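Glycoside hydrolase family protein (Novosphingobium sp. PP1Y, PDB 6Q2F) probably hydrolyses alpha-L-rhamnosidic bonds, releasing terminal alpha-L-rhamnose from rhamnosylated compounds as an alpha-L-rhamnosidase. Local coordinates at residues A[992-997]-A[1006-1011]; A[1012-1017]-A[1128-1133]; A[550-555]-A[828-833]. All coordinates share one frame; numbering follows the deposited sequence.

Interaction 1. Residues A[992-997]-A[1006-1011]; sequences WQVAFQ and IELARL
A beta hairpin at the margin of a six-stranded antiparallel sheet brings 992-997 and 1006-1011 together; the sheet packs on a second, four-stranded one, consistent with the beta-sandwich of a galactose-binding-like domain. Two hydrogen-bonded pairs, W992 with L1008 and V994 with I1006, flank the non-hydrogen-bonded pair Q993/E1007. In the first, W992 N donates to L1008 O (3.0 Å) and L1008 N returns a nearly straight bond to W992 O (171°). In the second, I1006 N meets V994 O at 2.9 Å, almost along the C=O axis, whereas V994 N reaches I1006 O from above the carbonyl plane. Side chains then divide by alternation. W992, V994, I1006 and L1008 share the apolar face, and from it W992 reaches strand 1131-1140 of the other sheet; the polar Q993 and E1007 lie side by side on the exposed face. The W992 indole has CG anti to its carbonyl carbon (chi1 -66°), and L1011 arrives over one face of the five-membered ring, its CG 4.0 Å from the centroid in a CH-pi contact. The ring also touches L1132 and V1136 and takes a cation-pi contact from R1033. An alanine in place of W992 would probably disturb the packing between the two sheets, since L1011, L1132 and V1136 would all lose the indole surface they rest on. Beta-branched V994 turns its two methyls to different neighbours: CG2 meets CD1 of L1008 at 3.7 Å, while CG1 lies over a face of the F996 ring. That ring receives I1006 at its edge, where F996 CE2 stands 3.9 Å from I1006 CD1.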
loop_
_atom_site.group_PDB
_atom_site.type_symbol
_atom_site.label_atom_id
_atom_site.label_comp_id
_atom_site.label_asym_id
_atom_site.label_seq_id
_atom_site.Cartn_x
_atom_site.Cartn_y
_atom_site.Cartn_z
ATOM N N TRP A 992 -44.544 -20.714 -7.112
ATOM C CA TRP A 992 -43.257 -21.119 -7.654
ATOM C C TRP A 992 -42.836 -22.446 -7.047
ATOM O O TRP A 992 -43.072 -22.696 -5.863
ATOM C CB TRP A 992 -42.170 -20.079 -7.374
ATOM C CG TRP A 992 -42.336 -18.769 -8.038
ATOM C CD1 TRP A 992 -43.259 -17.809 -7.755
ATOM C CD2 TRP A 992 -41.516 -18.240 -9.085
ATOM N NE1 TRP A 992 -43.080 -16.719 -8.576
ATOM C CE2 TRP A 992 -42.010 -16.959 -9.397
ATOM C CE3 TRP A 992 -40.419 -18.732 -9.795
ATOM C CZ2 TRP A 992 -41.439 -16.164 -10.379
ATOM C CZ3 TRP A 992 -39.863 -17.947 -10.769
ATOM C CH2 TRP A 992 -40.372 -16.674 -11.058
ATOM N N GLN A 993 -42.201 -23.282 -7.865
ATOM C CA GLN A 993 -41.485 -24.442 -7.362
ATOM C C GLN A 993 -40.084 -24.006 -6.971
ATOM O O GLN A 993 -39.439 -23.240 -7.698
ATOM C CB GLN A 993 -41.403 -25.544 -8.421
ATOM C CG GLN A 993 -42.734 -25.843 -9.107
ATOM C CD GLN A 993 -43.873 -25.941 -8.121
ATOM O OE1 GLN A 993 -43.791 -26.672 -7.136
ATOM N NE2 GLN A 993 -44.937 -25.187 -8.368
ATOM N N VAL A 994 -39.621 -24.479 -5.819
ATOM C CA VAL A 994 -38.268 -24.220 -5.353
ATOM C C VAL A 994 -37.601 -25.545 -5.029
ATOM O O VAL A 994 -38.128 -26.322 -4.230
ATOM C CB VAL A 994 -38.255 -23.309 -4.117
ATOM C CG1 VAL A 994 -36.825 -22.852 -3.836
ATOM C CG2 VAL A 994 -39.171 -22.124 -4.327
ATOM N N ALA A 995 -36.428 -25.783 -5.619
ATOM C CA ALA A 995 -35.639 -26.964 -5.312
ATOM C C ALA A 995 -34.329 -26.515 -4.692
ATOM O O ALA A 995 -33.711 -25.565 -5.174
ATOM C CB ALA A 995 -35.383 -27.826 -6.559
ATOM N N PHE A 996 -33.913 -27.193 -3.630
ATOM C CA PHE A 996 -32.750 -26.780 -2.866
ATOM C C PHE A 996 -31.571 -27.708 -3.111
ATOM O O PHE A 996 -31.716 -28.932 -3.135
ATOM C CB PHE A 996 -33.072 -26.728 -1.381
ATOM C CG PHE A 996 -34.027 -25.640 -1.012
ATOM C CD1 PHE A 996 -33.564 -24.355 -0.789
ATOM C CD2 PHE A 996 -35.383 -25.897 -0.877
ATOM C CE1 PHE A 996 -34.430 -23.339 -0.441
ATOM C CE2 PHE A 996 -36.272 -24.868 -0.530
ATOM C CZ PHE A 996 -35.785 -23.593 -0.312
ATOM N N GLN A 997 -30.407 -27.100 -3.321
ATOM C CA GLN A 997 -29.147 -27.829 -3.369
ATOM C C GLN A 997 -29.049 -28.854 -2.245
ATOM O O GLN A 997 -29.302 -28.547 -1.076
ATOM C CB GLN A 997 -27.988 -26.846 -3.270
ATOM C CG GLN A 997 -26.673 -27.477 -3.541
ATOM C CD GLN A 997 -25.569 -26.425 -3.758
ATOM O OE1 GLN A 997 -25.722 -25.252 -3.415
ATOM N NE2 GLN A 997 -24.458 -26.859 -4.325
ATOM N N ILE A 1006 -39.840 -27.381 -2.128
ATOM C CA ILE A 1006 -41.065 -26.858 -1.536
ATOM C C ILE A 1006 -41.883 -26.227 -2.653
ATOM O O ILE A 1006 -41.419 -26.069 -3.782
ATOM C CB ILE A 1006 -40.807 -25.823 -0.425
ATOM C CG1 ILE A 1006 -40.148 -24.568 -1.009
ATOM C CG2 ILE A 1006 -39.990 -26.427 0.696
ATOM C CD1 ILE A 1006 -39.856 -23.502 0.015
ATOM N N GLU A 1007 -43.120 -25.878 -2.320
ATOM C CA GLU A 1007 -43.951 -25.009 -3.135
ATOM C C GLU A 1007 -44.216 -23.740 -2.344
ATOM O O GLU A 1007 -44.570 -23.800 -1.162
ATOM C CB GLU A 1007 -45.268 -25.684 -3.530
ATOM C CG GLU A 1007 -46.146 -24.833 -4.450
ATOM C CD GLU A 1007 -47.430 -25.532 -4.874
ATOM O OE1 GLU A 1007 -47.685 -26.676 -4.433
ATOM O OE2 GLU A 1007 -48.180 -24.926 -5.664
ATOM N N LEU A 1008 -43.998 -22.602 -2.981
ATOM C CA LEU A 1008 -44.322 -21.315 -2.395
ATOM C C LEU A 1008 -45.585 -20.806 -3.067
ATOM O O LEU A 1008 -45.610 -20.620 -4.287
ATOM C CB LEU A 1008 -43.175 -20.321 -2.571
ATOM C CG LEU A 1008 -41.927 -20.576 -1.728
ATOM C CD1 LEU A 1008 -40.821 -19.609 -2.110
ATOM C CD2 LEU A 1008 -42.249 -20.450 -0.252
ATOM N N ALA A 1009 -46.640 -20.611 -2.277
ATOM C CA ALA A 1009 -47.815 -19.924 -2.803
ATOM C C ALA A 1009 -47.455 -18.524 -3.263
ATOM O O ALA A 1009 -48.098 -17.977 -4.164
ATOM C CB ALA A 1009 -48.908 -19.850 -1.740
ATOM N N ARG A 1010 -46.396 -17.966 -2.694
ATOM C CA ARG A 1010 -45.998 -16.593 -2.933
ATOM C C ARG A 1010 -44.495 -16.493 -2.729
ATOM O O ARG A 1010 -43.957 -17.091 -1.794
ATOM C CB ARG A 1010 -46.730 -15.668 -1.961
ATOM C CG ARG A 1010 -46.915 -14.246 -2.413
ATOM C CD ARG A 1010 -48.329 -13.739 -2.051
ATOM N NE ARG A 1010 -49.324 -14.824 -2.079
ATOM C CZ ARG A 1010 -49.962 -15.271 -3.176
ATOM N NH1 ARG A 1010 -49.743 -14.707 -4.373
ATOM N NH2 ARG A 1010 -50.859 -16.251 -3.080
ATOM N N LEU A 1011 -43.827 -15.731 -3.594
ATOM C CA LEU A 1011 -42.418 -15.446 -3.368
ATOM C C LEU A 1011 -42.272 -14.816 -1.994
ATOM O O LEU A 1011 -43.007 -13.885 -1.652
ATOM C CB LEU A 1011 -41.883 -14.500 -4.447
ATOM C CG LEU A 1011 -41.389 -15.041 -5.787
ATOM C CD1 LEU A 1011 -40.961 -13.933 -6.740
ATOM C CD2 LEU A 1011 -40.263 -16.059 -5.586
#

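Interaction 2. Residues A[1012-1017]-A[1128-1133]; sequences EPLDKS and RPSGLI
L1014 and D1015, successive residues of the short 3-10 turn 1014-1016, both aim their side chains at the segment entering strand 1131-1140; D1015 meets S1130, and L1014 reaches on to G1131. This fastens the loop after hairpin 992-996/1005-1008 to the start of strand 1131-1140, in the other sheet of the probable beta-sandwich, where G1131 pairs with G1055. The D1015 carboxylate sits in the crowded position between its own backbone N and carbonyl carbon (chi1 56°), which brings OD1 to S1130 N at 2.9 Å. The N-H comes from above the carboxylate plane and the bond is bent, at 135°. The carbonyl of the same serine faces the turn as well: L1014 N donates to S1130 O at 3.0 Å, so both its backbone polar groups are held. The L1014 side chain passes over the backbone of G1131, with CD1 4.0 Å from G1131 CA. A beta carbon there would fall only 2.7 Å from L1014 CG, and the positive phi (89°) also suits a glycine. P1013 lays CB against CG1 of I1133 at 4.0 Å, a compact, puckered apolar ring against a branched chain. A water donates to both E1012 O and L1132 O, bridging two carbonyls. K1016 NZ forms a salt bridge with D1015 OD2 (3.3 Å), its hydrogen bond weak, and this nearby charge would probably help keep the aspartate ionised and a strong acceptor.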
loop_
_atom_site.group_PDB
_atom_site.type_symbol
_atom_site.label_atom_id
_atom_site.label_comp_id
_atom_site.label_asym_id
_atom_site.label_seq_id
_atom_site.Cartn_x
_atom_site.Cartn_y
_atom_site.Cartn_z
ATOM N N GLU A 1012 -41.358 -15.351 -1.194
ATOM C CA GLU A 1012 -41.098 -14.855 0.151
ATOM C C GLU A 1012 -39.606 -14.940 0.440
ATOM O O GLU A 1012 -38.922 -15.834 -0.074
ATOM C CB GLU A 1012 -41.861 -15.660 1.217
ATOM C CG GLU A 1012 -43.387 -15.603 1.114
ATOM C CD GLU A 1012 -43.961 -14.285 1.622
ATOM O OE1 GLU A 1012 -45.088 -13.922 1.215
ATOM O OE2 GLU A 1012 -43.282 -13.614 2.436
ATOM N N PRO A 1013 -39.071 -14.028 1.254
ATOM C CA PRO A 1013 -37.667 -14.163 1.671
ATOM C C PRO A 1013 -37.504 -15.460 2.443
ATOM O O PRO A 1013 -38.186 -15.690 3.443
ATOM C CB PRO A 1013 -37.426 -12.929 2.556
ATOM C CG PRO A 1013 -38.586 -12.013 2.306
ATOM C CD PRO A 1013 -39.739 -12.891 1.905
ATOM N N LEU A 1014 -36.610 -16.329 1.951
ATOM C CA LEU A 1014 -36.424 -17.638 2.573
ATOM C C LEU A 1014 -36.006 -17.513 4.031
ATOM O O LEU A 1014 -36.391 -18.345 4.856
ATOM C CB LEU A 1014 -35.388 -18.457 1.800
ATOM C CG LEU A 1014 -35.734 -18.685 0.324
ATOM C CD1 LEU A 1014 -34.716 -19.581 -0.365
ATOM C CD2 LEU A 1014 -37.135 -19.261 0.196
ATOM N N ASP A 1015 -35.244 -16.477 4.375
ATOM C CA ASP A 1015 -34.811 -16.296 5.756
ATOM C C ASP A 1015 -35.958 -16.002 6.715
ATOM O O ASP A 1015 -35.742 -16.017 7.929
ATOM C CB ASP A 1015 -33.784 -15.176 5.828
ATOM C CG ASP A 1015 -34.309 -13.884 5.256
ATOM O OD1 ASP A 1015 -34.423 -13.799 4.017
ATOM O OD2 ASP A 1015 -34.600 -12.957 6.043
ATOM N N LYS A 1016 -37.160 -15.720 6.216
ATOM C CA LYS A 1016 -38.326 -15.571 7.072
ATOM C C LYS A 1016 -39.163 -16.846 7.130
ATOM O O LYS A 1016 -40.265 -16.831 7.683
ATOM C CB LYS A 1016 -39.184 -14.393 6.604
ATOM C CG LYS A 1016 -38.474 -13.037 6.667
ATOM C CD LYS A 1016 -38.148 -12.650 8.111
ATOM C CE LYS A 1016 -37.600 -11.222 8.226
ATOM N NZ LYS A 1016 -36.121 -11.190 8.406
ATOM N N SER A 1017 -38.655 -17.954 6.604
ATOM C CA SER A 1017 -39.453 -19.169 6.538
ATOM C C SER A 1017 -39.673 -19.770 7.923
ATOM O O SER A 1017 -38.824 -19.670 8.818
ATOM C CB SER A 1017 -38.776 -20.201 5.639
ATOM O OG SER A 1017 -39.432 -21.463 5.712
ATOM N N ARG A 1128 -29.218 -12.727 6.559
ATOM C CA ARG A 1128 -29.250 -11.903 5.358
ATOM C C ARG A 1128 -30.482 -12.252 4.524
ATOM O O ARG A 1128 -30.897 -13.411 4.491
ATOM C CB ARG A 1128 -27.986 -12.114 4.518
ATOM C CG ARG A 1128 -26.718 -11.501 5.124
ATOM C CD ARG A 1128 -25.462 -11.907 4.377
ATOM N NE ARG A 1128 -25.557 -11.623 2.949
ATOM C CZ ARG A 1128 -24.790 -10.757 2.285
ATOM N NH1 ARG A 1128 -23.838 -10.067 2.912
ATOM N NH2 ARG A 1128 -24.975 -10.595 0.979
ATOM N N PRO A 1129 -31.101 -11.293 3.843
ATOM C CA PRO A 1129 -32.217 -11.643 2.958
ATOM C C PRO A 1129 -31.761 -12.705 1.964
ATOM O O PRO A 1129 -30.651 -12.637 1.430
ATOM C CB PRO A 1129 -32.559 -10.317 2.268
ATOM C CG PRO A 1129 -31.944 -9.252 3.148
ATOM C CD PRO A 1129 -30.697 -9.884 3.688
ATOM N N SER A 1130 -32.614 -13.706 1.745
ATOM C CA SER A 1130 -32.227 -14.890 0.996
ATOM C C SER A 1130 -33.273 -15.245 -0.059
ATOM O O SER A 1130 -34.481 -15.115 0.175
ATOM C CB SER A 1130 -32.031 -16.076 1.950
ATOM O OG SER A 1130 -31.515 -17.185 1.247
ATOM N N GLY A 1131 -32.797 -15.708 -1.215
ATOM C CA GLY A 1131 -33.645 -16.257 -2.256
ATOM C C GLY A 1131 -34.159 -15.223 -3.235
ATOM O O GLY A 1131 -33.657 -14.093 -3.347
ATOM N N LEU A 1132 -35.181 -15.647 -3.981
ATOM C CA LEU A 1132 -35.842 -14.807 -4.977
ATOM C C LEU A 1132 -36.972 -14.069 -4.268
ATOM O O LEU A 1132 -38.050 -14.623 -4.057
ATOM C CB LEU A 1132 -36.377 -15.651 -6.130
ATOM C CG LEU A 1132 -37.078 -14.893 -7.281
ATOM C CD1 LEU A 1132 -36.176 -13.786 -7.849
ATOM C CD2 LEU A 1132 -37.483 -15.836 -8.392
ATOM N N ILE A 1133 -36.726 -12.818 -3.889
ATOM C CA ILE A 1133 -37.717 -12.075 -3.123
ATOM C C ILE A 1133 -38.717 -11.353 -4.034
ATOM O O ILE A 1133 -39.888 -11.216 -3.683
ATOM C CB ILE A 1133 -36.986 -11.106 -2.182
ATOM C CG1 ILE A 1133 -36.179 -11.888 -1.143
ATOM C CG2 ILE A 1133 -37.955 -10.140 -1.514
ATOM C CD1 ILE A 1133 -35.155 -11.045 -0.402
HETATM O O HOH W 1 -38.530 -16.720 -2.334
#

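Interaction 3. Residues A[550-555]-A[828-833]; sequences LYDYRR and PSNTSA
A buried helix-to-loop contact, made by an aspartate that binds the loop and a CH-pi contact of a proline on a tyrosine, joins two distant parts of the rhamnosidase region. Helix 543-575 lies in the connection between strands 497-502 and 579-582 of the central barrel, while 828-833 follows strand 818-820 of a separate mixed sheet and leads into helix 831-834. D552 points at this loop with CG anti to its carbonyl carbon (chi1 -74°) and spends both carboxylate oxygens on it. S829 OG donates to D552 OD1 at 2.7 Å, and N830 N to D552 OD2 at 2.9 Å; each oxygen is met on its syn lone pair, so the two bonds fix the rotation of the carboxylate. Y526 OH adds a further bond to OD2, consistent with a buried, ionised aspartate. The S829 hydroxyl, giving its proton to D552, also accepts from T831 N at 3.0 Å, a capping bond ahead of the following helix. Next to it, Y551 holds its ring anti to the backbone N (chi1 170°), flat against P828. P828 CB stands 3.6 Å from the ring centroid, only 6° off the normal, and P828 CG reaches Y551 CZ at 3.4 Å. The rigid, puckered pyrrolidine presents its C-H groups to the ring face. Y551 OH is bonded to E740 O, and N830 ND2 to Q545 O. A serine side chain bonding the N-H two residues ahead marks an ST turn, here before helix 831-834, in a loop docked on a helix of the (beta/alpha)8 barrel.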
loop_
_atom_site.group_PDB
_atom_site.type_symbol
_atom_site.label_atom_id
_atom_site.label_comp_id
_atom_site.label_asym_id
_atom_site.label_seq_id
_atom_site.Cartn_x
_atom_site.Cartn_y
_atom_site.Cartn_z
ATOM N N LEU A 550 21.585 14.456 7.498
ATOM C CA LEU A 550 20.752 13.314 7.854
ATOM C C LEU A 550 19.706 13.054 6.778
ATOM O O LEU A 550 19.479 11.896 6.402
ATOM C CB LEU A 550 20.124 13.539 9.235
ATOM C CG LEU A 550 21.220 13.662 10.310
ATOM C CD1 LEU A 550 20.711 14.260 11.621
ATOM C CD2 LEU A 550 21.907 12.318 10.556
ATOM N N TYR A 551 19.092 14.116 6.238
ATOM C CA TYR A 551 18.236 13.974 5.059
ATOM C C TYR A 551 18.957 13.234 3.936
ATOM O O TYR A 551 18.410 12.298 3.338
ATOM C CB TYR A 551 17.771 15.350 4.562
ATOM C CG TYR A 551 17.072 15.304 3.206
ATOM C CD1 TYR A 551 17.793 15.413 2.025
ATOM C CD2 TYR A 551 15.695 15.125 3.112
ATOM C CE1 TYR A 551 17.165 15.349 0.778
ATOM C CE2 TYR A 551 15.051 15.072 1.864
ATOM C CZ TYR A 551 15.797 15.172 0.711
ATOM O OH TYR A 551 15.186 15.122 -0.537
ATOM N N ASP A 552 20.185 13.660 3.624
ATOM C CA ASP A 552 20.978 13.007 2.584
ATOM C C ASP A 552 21.253 11.550 2.931
ATOM O O ASP A 552 21.304 10.685 2.045
ATOM C CB ASP A 552 22.309 13.756 2.383
ATOM C CG ASP A 552 22.129 15.080 1.657
ATOM O OD1 ASP A 552 21.105 15.214 0.946
ATOM O OD2 ASP A 552 23.005 15.974 1.791
ATOM N N TYR A 553 21.462 11.264 4.215
ATOM C CA TYR A 553 21.709 9.888 4.622
ATOM C C TYR A 553 20.454 9.048 4.450
ATOM O O TYR A 553 20.499 7.965 3.857
ATOM C CB TYR A 553 22.214 9.858 6.064
ATOM C CG TYR A 553 22.800 8.534 6.479
ATOM C CD1 TYR A 553 24.151 8.264 6.286
ATOM C CD2 TYR A 553 22.004 7.552 7.056
ATOM C CE1 TYR A 553 24.693 7.056 6.668
ATOM C CE2 TYR A 553 22.533 6.331 7.434
ATOM C CZ TYR A 553 23.887 6.092 7.240
ATOM O OH TYR A 553 24.435 4.888 7.612
ATOM N N ARG A 554 19.313 9.552 4.930
ATOM C CA ARG A 554 18.050 8.855 4.721
ATOM C C ARG A 554 17.777 8.676 3.242
ATOM O O ARG A 554 17.275 7.630 2.817
ATOM C CB ARG A 554 16.899 9.614 5.393
ATOM C CG ARG A 554 16.981 9.619 6.930
ATOM C CD ARG A 554 15.667 10.098 7.539
ATOM N NE ARG A 554 15.270 11.375 6.960
ATOM C CZ ARG A 554 15.739 12.553 7.359
ATOM N NH1 ARG A 554 16.614 12.628 8.356
ATOM N NH2 ARG A 554 15.325 13.659 6.769
ATOM N N ARG A 555 18.136 9.676 2.431
ATOM C CA ARG A 555 17.847 9.582 1.004
ATOM C C ARG A 555 18.706 8.516 0.345
ATOM O O ARG A 555 18.260 7.824 -0.585
ATOM C CB ARG A 555 18.053 10.940 0.341
ATOM C CG ARG A 555 17.784 10.919 -1.153
ATOM C CD ARG A 555 17.483 12.305 -1.671
ATOM N NE ARG A 555 17.261 12.309 -3.114
ATOM C CZ ARG A 555 16.756 13.340 -3.782
ATOM N NH1 ARG A 555 16.407 14.440 -3.125
ATOM N NH2 ARG A 555 16.581 13.259 -5.097
ATOM N N PRO A 828 16.548 20.677 0.800
ATOM C CA PRO A 828 16.739 19.807 1.975
ATOM C C PRO A 828 18.103 19.139 2.044
ATOM O O PRO A 828 18.387 18.457 3.041
ATOM C CB PRO A 828 15.650 18.747 1.790
ATOM C CG PRO A 828 15.618 18.576 0.307
ATOM C CD PRO A 828 15.779 19.996 -0.260
ATOM N N SER A 829 18.937 19.294 1.018
ATOM C CA SER A 829 20.170 18.535 0.859
ATOM C C SER A 829 21.394 19.436 1.013
ATOM O O SER A 829 21.328 20.648 0.803
ATOM C CB SER A 829 20.186 17.850 -0.514
ATOM O OG SER A 829 21.424 17.216 -0.770
ATOM N N ASN A 830 22.519 18.823 1.407
ATOM C CA ASN A 830 23.827 19.476 1.456
ATOM C C ASN A 830 24.582 19.374 0.137
ATOM O O ASN A 830 25.677 19.944 0.024
ATOM C CB ASN A 830 24.707 18.854 2.542
ATOM C CG ASN A 830 24.438 19.416 3.908
ATOM O OD1 ASN A 830 23.994 20.552 4.045
ATOM N ND2 ASN A 830 24.736 18.624 4.943
ATOM N N THR A 831 24.042 18.646 -0.846
ATOM C CA THR A 831 24.793 18.375 -2.069
ATOM C C THR A 831 25.250 19.667 -2.744
ATOM O O THR A 831 26.434 19.827 -3.075
ATOM C CB THR A 831 23.944 17.526 -3.017
ATOM O OG1 THR A 831 23.811 16.212 -2.466
ATOM C CG2 THR A 831 24.596 17.427 -4.423
ATOM N N SER A 832 24.334 20.620 -2.922
ATOM C CA SER A 832 24.705 21.833 -3.638
ATOM C C SER A 832 25.687 22.684 -2.835
ATOM O O SER A 832 26.601 23.281 -3.419
ATOM C CB SER A 832 23.454 22.629 -4.027
ATOM O OG SER A 832 22.629 22.919 -2.913
ATOM N N ALA A 833 25.552 22.740 -1.507
ATOM C CA ALA A 833 26.537 23.482 -0.726
ATOM C C ALA A 833 27.906 22.804 -0.785
ATOM O O ALA A 833 28.937 23.472 -0.942
ATOM C CB ALA A 833 26.080 23.636 0.726
#

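Overall arrangement
From the N terminus, interaction 3 comes first: helix 543-575, in sequence between the sodium-site residues S504 and E583, meets 828-833, closing a loop of 272 residues and joining the barrel to the region of the mixed sheet with strand 818-820. Interaction 1 follows in the probable C-terminal sandwich with a hairpin of eight intervening residues. Interaction 2, there too, begins at the next residue, 1012, and spans 110 residues to bring the last strand's start beside the hairpin's exit. All are in series, without nesting or crossing. Interactions 1 and 2 touch, F996 packing on L1014 and W992 on L1132; interaction 3 lies across the chain's centre, its nearest atoms about 45 Å from interaction 2.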